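Local atomic coordinates of branched-chain-amino-acid aminotransferase (Deinococcus radiodurans, PDB entry 3UZO), a protein that probably catalyses the reversible, pyridoxal-phosphate-dependent transfer of the amino group of leucine, isoleucine or valine to 2-oxoglutarate, giving glutamate and the branched-chain 2-oxo acid. Residues A[40-51]-A[110-118]. Residues are numbered along the deposited sequence; the frame is centred on the assembly and turned at random.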
loop_
_atom_site.group_PDB
_atom_site.type_symbol
_atom_site.label_atom_id
_atom_site.label_comp_id
_atom_site.label_asym_id
_atom_site.label_seq_id
_atom_site.Cartn_x
_atom_site.Cartn_y
_atom_site.Cartn_z
ATOM N N TYR A 40 -23.904 -3.001 -1.605
ATOM C CA TYR A 40 -23.856 -2.959 -3.058
ATOM C C TYR A 40 -22.580 -3.634 -3.567
ATOM O O TYR A 40 -21.499 -3.475 -2.990
ATOM C CB TYR A 40 -23.913 -1.495 -3.514
ATOM C CG TYR A 40 -23.837 -1.265 -5.009
ATOM C CD1 TYR A 40 -24.978 -0.941 -5.746
ATOM C CD2 TYR A 40 -22.617 -1.326 -5.681
ATOM C CE1 TYR A 40 -24.903 -0.677 -7.120
ATOM C CE2 TYR A 40 -22.529 -1.067 -7.053
ATOM C CZ TYR A 40 -23.675 -0.743 -7.762
ATOM O OH TYR A 40 -23.583 -0.481 -9.109
ATOM N N LEU A 41 -22.713 -4.394 -4.649
ATOM C CA LEU A 41 -21.577 -5.091 -5.235
ATOM C C LEU A 41 -21.670 -5.059 -6.755
ATOM O O LEU A 41 -22.716 -5.382 -7.325
ATOM C CB LEU A 41 -21.548 -6.547 -4.758
ATOM C CG LEU A 41 -20.411 -7.438 -5.272
ATOM C CD1 LEU A 41 -19.086 -6.937 -4.737
ATOM C CD2 LEU A 41 -20.641 -8.879 -4.824
ATOM N N ALA A 42 -20.577 -4.662 -7.401
ATOM C CA ALA A 42 -20.516 -4.599 -8.856
ATOM C C ALA A 42 -19.213 -5.236 -9.304
ATOM O O ALA A 42 -18.215 -5.211 -8.585
ATOM C CB ALA A 42 -20.592 -3.155 -9.340
ATOM N N HIS A 43 -19.228 -5.811 -10.499
ATOM C CA HIS A 43 -18.061 -6.489 -11.036
ATOM C C HIS A 43 -17.611 -5.870 -12.349
ATOM O O HIS A 43 -18.430 -5.456 -13.172
ATOM C CB HIS A 43 -18.391 -7.965 -11.288
ATOM C CG HIS A 43 -18.848 -8.705 -10.070
ATOM N ND1 HIS A 43 -17.973 -9.320 -9.199
ATOM C CD2 HIS A 43 -20.088 -8.922 -9.572
ATOM C CE1 HIS A 43 -18.655 -9.883 -8.219
ATOM N NE2 HIS A 43 -19.940 -9.657 -8.421
ATOM N N TRP A 44 -16.299 -5.813 -12.537
ATOM C CA TRP A 44 -15.732 -5.292 -13.766
ATOM C C TRP A 44 -15.025 -6.462 -14.434
ATOM O O TRP A 44 -14.310 -7.221 -13.783
ATOM C CB TRP A 44 -14.710 -4.192 -13.488
ATOM C CG TRP A 44 -14.224 -3.496 -14.734
ATOM C CD1 TRP A 44 -14.691 -2.319 -15.256
ATOM C CD2 TRP A 44 -13.152 -3.916 -15.594
ATOM N NE1 TRP A 44 -13.971 -1.980 -16.379
ATOM C CE2 TRP A 44 -13.022 -2.942 -16.610
ATOM C CE3 TRP A 44 -12.290 -5.022 -15.604
ATOM C CZ2 TRP A 44 -12.056 -3.037 -17.628
ATOM C CZ3 TRP A 44 -11.330 -5.117 -16.619
ATOM C CH2 TRP A 44 -11.224 -4.127 -17.615
ATOM N N LYS A 45 -15.233 -6.610 -15.733
ATOM C CA LYS A 45 -14.595 -7.686 -16.477
ATOM C C LYS A 45 -14.765 -7.429 -17.968
ATOM O O LYS A 45 -15.756 -6.841 -18.400
ATOM C CB LYS A 45 -15.217 -9.037 -16.109
ATOM C CG LYS A 45 -14.580 -10.227 -16.819
ATOM C CD LYS A 45 -15.224 -11.548 -16.413
ATOM C CE LYS A 45 -16.694 -11.595 -16.800
ATOM N NZ LYS A 45 -17.307 -12.923 -16.502
ATOM N N ASP A 46 -13.787 -7.867 -18.747
ATOM C CA ASP A 46 -13.835 -7.692 -20.188
ATOM C C ASP A 46 -14.122 -6.252 -20.614
ATOM O O ASP A 46 -14.902 -6.016 -21.537
ATOM C CB ASP A 46 -14.886 -8.625 -20.795
ATOM C CG ASP A 46 -14.602 -10.085 -20.507
ATOM O OD1 ASP A 46 -13.424 -10.480 -20.602
ATOM O OD2 ASP A 46 -15.553 -10.838 -20.195
ATOM N N GLY A 47 -13.507 -5.290 -19.931
ATOM C CA GLY A 47 -13.690 -3.896 -20.305
ATOM C C GLY A 47 -14.846 -3.068 -19.765
ATOM O O GLY A 47 -14.979 -1.908 -20.150
ATOM N N GLU A 48 -15.686 -3.610 -18.891
ATOM C CA GLU A 48 -16.784 -2.792 -18.376
ATOM C C GLU A 48 -17.404 -3.272 -17.070
ATOM O O GLU A 48 -17.287 -4.435 -16.701
ATOM C CB GLU A 48 -17.883 -2.663 -19.432
ATOM C CG GLU A 48 -18.622 -3.951 -19.725
ATOM C CD GLU A 48 -19.636 -3.782 -20.833
ATOM O OE1 GLU A 48 -19.230 -3.414 -21.954
ATOM O OE2 GLU A 48 -20.837 -4.014 -20.588
ATOM N N TRP A 49 -18.065 -2.348 -16.381
ATOM C CA TRP A 49 -18.741 -2.624 -15.116
ATOM C C TRP A 49 -20.144 -3.152 -15.360
ATOM O O TRP A 49 -20.803 -2.706 -16.293
ATOM C CB TRP A 49 -18.896 -1.336 -14.300
ATOM C CG TRP A 49 -17.644 -0.843 -13.691
ATOM C CD1 TRP A 49 -16.871 0.203 -14.116
ATOM C CD2 TRP A 49 -16.993 -1.392 -12.546
ATOM N NE1 TRP A 49 -15.773 0.336 -13.297
ATOM C CE2 TRP A 49 -15.824 -0.629 -12.325
ATOM C CE3 TRP A 49 -17.284 -2.459 -11.681
ATOM C CZ2 TRP A 49 -14.939 -0.899 -11.270
ATOM C CZ3 TRP A 49 -16.403 -2.731 -10.628
ATOM C CH2 TRP A 49 -15.244 -1.950 -10.436
ATOM N N ASP A 50 -20.608 -4.091 -14.533
ATOM C CA ASP A 50 -21.979 -4.555 -14.679
ATOM C C ASP A 50 -22.834 -3.541 -13.915
ATOM O O ASP A 50 -22.302 -2.614 -13.297
ATOM C CB ASP A 50 -22.186 -5.967 -14.118
ATOM C CG ASP A 50 -21.835 -6.092 -12.646
ATOM O OD1 ASP A 50 -22.054 -5.140 -11.867
ATOM O OD2 ASP A 50 -21.357 -7.177 -12.260
ATOM N N ALA A 51 -24.149 -3.716 -13.956
ATOM C CA ALA A 51 -25.067 -2.798 -13.292
ATOM C C ALA A 51 -24.935 -2.771 -11.772
ATOM O O ALA A 51 -25.317 -1.795 -11.132
ATOM C CB ALA A 51 -26.506 -3.141 -13.681
ATOM N N MET A 110 -6.808 1.273 -12.154
ATOM C CA MET A 110 -8.061 0.551 -11.956
ATOM C C MET A 110 -9.148 1.290 -12.731
ATOM O O MET A 110 -9.073 2.506 -12.898
ATOM C CB MET A 110 -8.435 0.489 -10.467
ATOM C CG MET A 110 -7.380 -0.189 -9.600
ATOM S SD MET A 110 -7.969 -0.713 -7.977
ATOM C CE MET A 110 -7.932 0.840 -7.093
ATOM N N PRO A 111 -10.165 0.562 -13.221
ATOM C CA PRO A 111 -11.272 1.154 -13.983
ATOM C C PRO A 111 -12.050 2.176 -13.159
ATOM O O PRO A 111 -12.310 1.964 -11.974
ATOM C CB PRO A 111 -12.114 -0.060 -14.371
ATOM C CG PRO A 111 -11.853 -1.031 -13.246
ATOM C CD PRO A 111 -10.363 -0.886 -13.042
ATOM N N GLU A 112 -12.412 3.286 -13.793
ATOM C CA GLU A 112 -13.137 4.357 -13.119
ATOM C C GLU A 112 -14.644 4.139 -13.016
ATOM O O GLU A 112 -15.246 3.435 -13.835
ATOM C CB GLU A 112 -12.882 5.678 -13.845
ATOM C CG GLU A 112 -11.419 6.069 -13.933
ATOM C CD GLU A 112 -11.157 7.066 -15.047
ATOM O OE1 GLU A 112 -11.754 8.162 -15.028
ATOM O OE2 GLU A 112 -10.358 6.747 -15.950
ATOM N N LEU A 113 -15.246 4.758 -12.005
ATOM C CA LEU A 113 -16.688 4.685 -11.795
ATOM C C LEU A 113 -17.281 6.080 -11.964
ATOM O O LEU A 113 -16.781 7.050 -11.396
ATOM C CB LEU A 113 -16.998 4.163 -10.399
ATOM C CG LEU A 113 -16.765 2.666 -10.216
ATOM C CD1 LEU A 113 -16.624 2.381 -8.755
ATOM C CD2 LEU A 113 -17.912 1.868 -10.827
ATOM N N SER A 114 -18.340 6.180 -12.758
ATOM C CA SER A 114 -18.990 7.460 -13.004
ATOM C C SER A 114 -19.739 7.918 -11.756
ATOM O O SER A 114 -20.021 7.112 -10.870
ATOM C CB SER A 114 -19.989 7.321 -14.156
ATOM O OG SER A 114 -21.100 6.526 -13.767
ATOM N N ASP A 115 -20.047 9.211 -11.687
ATOM C CA ASP A 115 -20.804 9.763 -10.557
ATOM C C ASP A 115 -22.131 9.010 -10.504
ATOM O O ASP A 115 -22.660 8.689 -9.436
ATOM C CB ASP A 115 -21.116 11.245 -10.784
ATOM C CG ASP A 115 -19.902 12.134 -10.648
ATOM O OD1 ASP A 115 -20.086 13.372 -10.662
ATOM O OD2 ASP A 115 -18.773 11.612 -10.527
ATOM N N GLU A 116 -22.666 8.759 -11.693
ATOM C CA GLU A 116 -23.927 8.059 -11.878
ATOM C C GLU A 116 -24.003 6.759 -11.085
ATOM O O GLU A 116 -24.897 6.561 -10.263
ATOM C CB GLU A 116 -24.108 7.752 -13.369
ATOM C CG GLU A 116 -25.238 6.797 -13.694
ATOM C CD GLU A 116 -26.571 7.492 -13.812
ATOM O OE1 GLU A 116 -27.013 8.113 -12.821
ATOM O OE2 GLU A 116 -27.174 7.416 -14.905
ATOM N N GLN A 117 -23.063 5.862 -11.347
ATOM C CA GLN A 117 -23.064 4.578 -10.667
ATOM C C GLN A 117 -22.601 4.687 -9.218
ATOM O O GLN A 117 -23.083 3.953 -8.352
ATOM C CB GLN A 117 -22.189 3.580 -11.429
ATOM C CG GLN A 117 -22.148 2.174 -10.803
ATOM C CD GLN A 117 -21.597 1.122 -11.760
ATOM O OE1 GLN A 117 -20.922 1.448 -12.739
ATOM N NE2 GLN A 117 -21.873 -0.150 -11.470
ATOM N N PHE A 118 -21.679 5.606 -8.954
ATOM C CA PHE A 118 -21.158 5.776 -7.602
ATOM C C PHE A 118 -22.241 6.279 -6.665
ATOM O O PHE A 118 -22.499 5.694 -5.599
ATOM C CB PHE A 118 -19.975 6.756 -7.611
ATOM C CG PHE A 118 -19.310 6.938 -6.266
ATOM C CD1 PHE A 118 -18.129 6.265 -5.958
ATOM C CD2 PHE A 118 -19.853 7.799 -5.313
ATOM C CE1 PHE A 118 -17.494 6.450 -4.718
ATOM C CE2 PHE A 118 -19.225 7.990 -4.068
ATOM C CZ PHE A 118 -18.042 7.312 -3.775
#
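The side-chain amide of Gln117 donates twice to segment 40-51. Gln117 NE2 gives a nearly straight bond (170°) to Tyr40 OH at 2.9 Å, with the hydroxyl lying in the amide plane, and a more bent one to Asp50 O at 3.1 Å; the Asp50 C=O points almost straight at the nitrogen, but its oxygen lies out of the Gln117 amide plane. Two acceptors on one NH2 fix the rotation of the amide, which stands almost perpendicular to the Tyr40 ring. With CG anti to the backbone N (chi1 -179°) and an extended chain beyond, Gln117 reaches across to the strands from the first turn of its helix; the same turn is capped by Ser114, whose OG accepts from Gln117 N. Gln117 OE1 rests against Trp49 CB.

Trp49 is the apolar centre. Leu113 CD2 sits over one face, 3.6 Å from the centroid of the five-membered ring and almost on the ring normal, while Trp44 CD1 covers the opposite face. At the edge, Trp49 NE1 makes a weak, bent bond (129°) to Glu112 O at 3.2 Å. Pro111 packs in the corner the two indoles make: its CB lies over the five-membered ring of Trp44 in a CH-pi contact, and its CG meets Trp49 CZ2 obliquely at 3.7 Å. Pro111 O, buried here, has no partner in the model.

Beneath, Phe163 and Phe165 of the neighbouring strand continue the packing. The contact lays the loop and N-terminus of helix 115-128 across a beta hairpin closed by a type I' turn at Lys45 to Glu48, at the margin of the antiparallel sheet, the helix-on-sheet packing of the small N-terminal domain of class-IV aminotransferases.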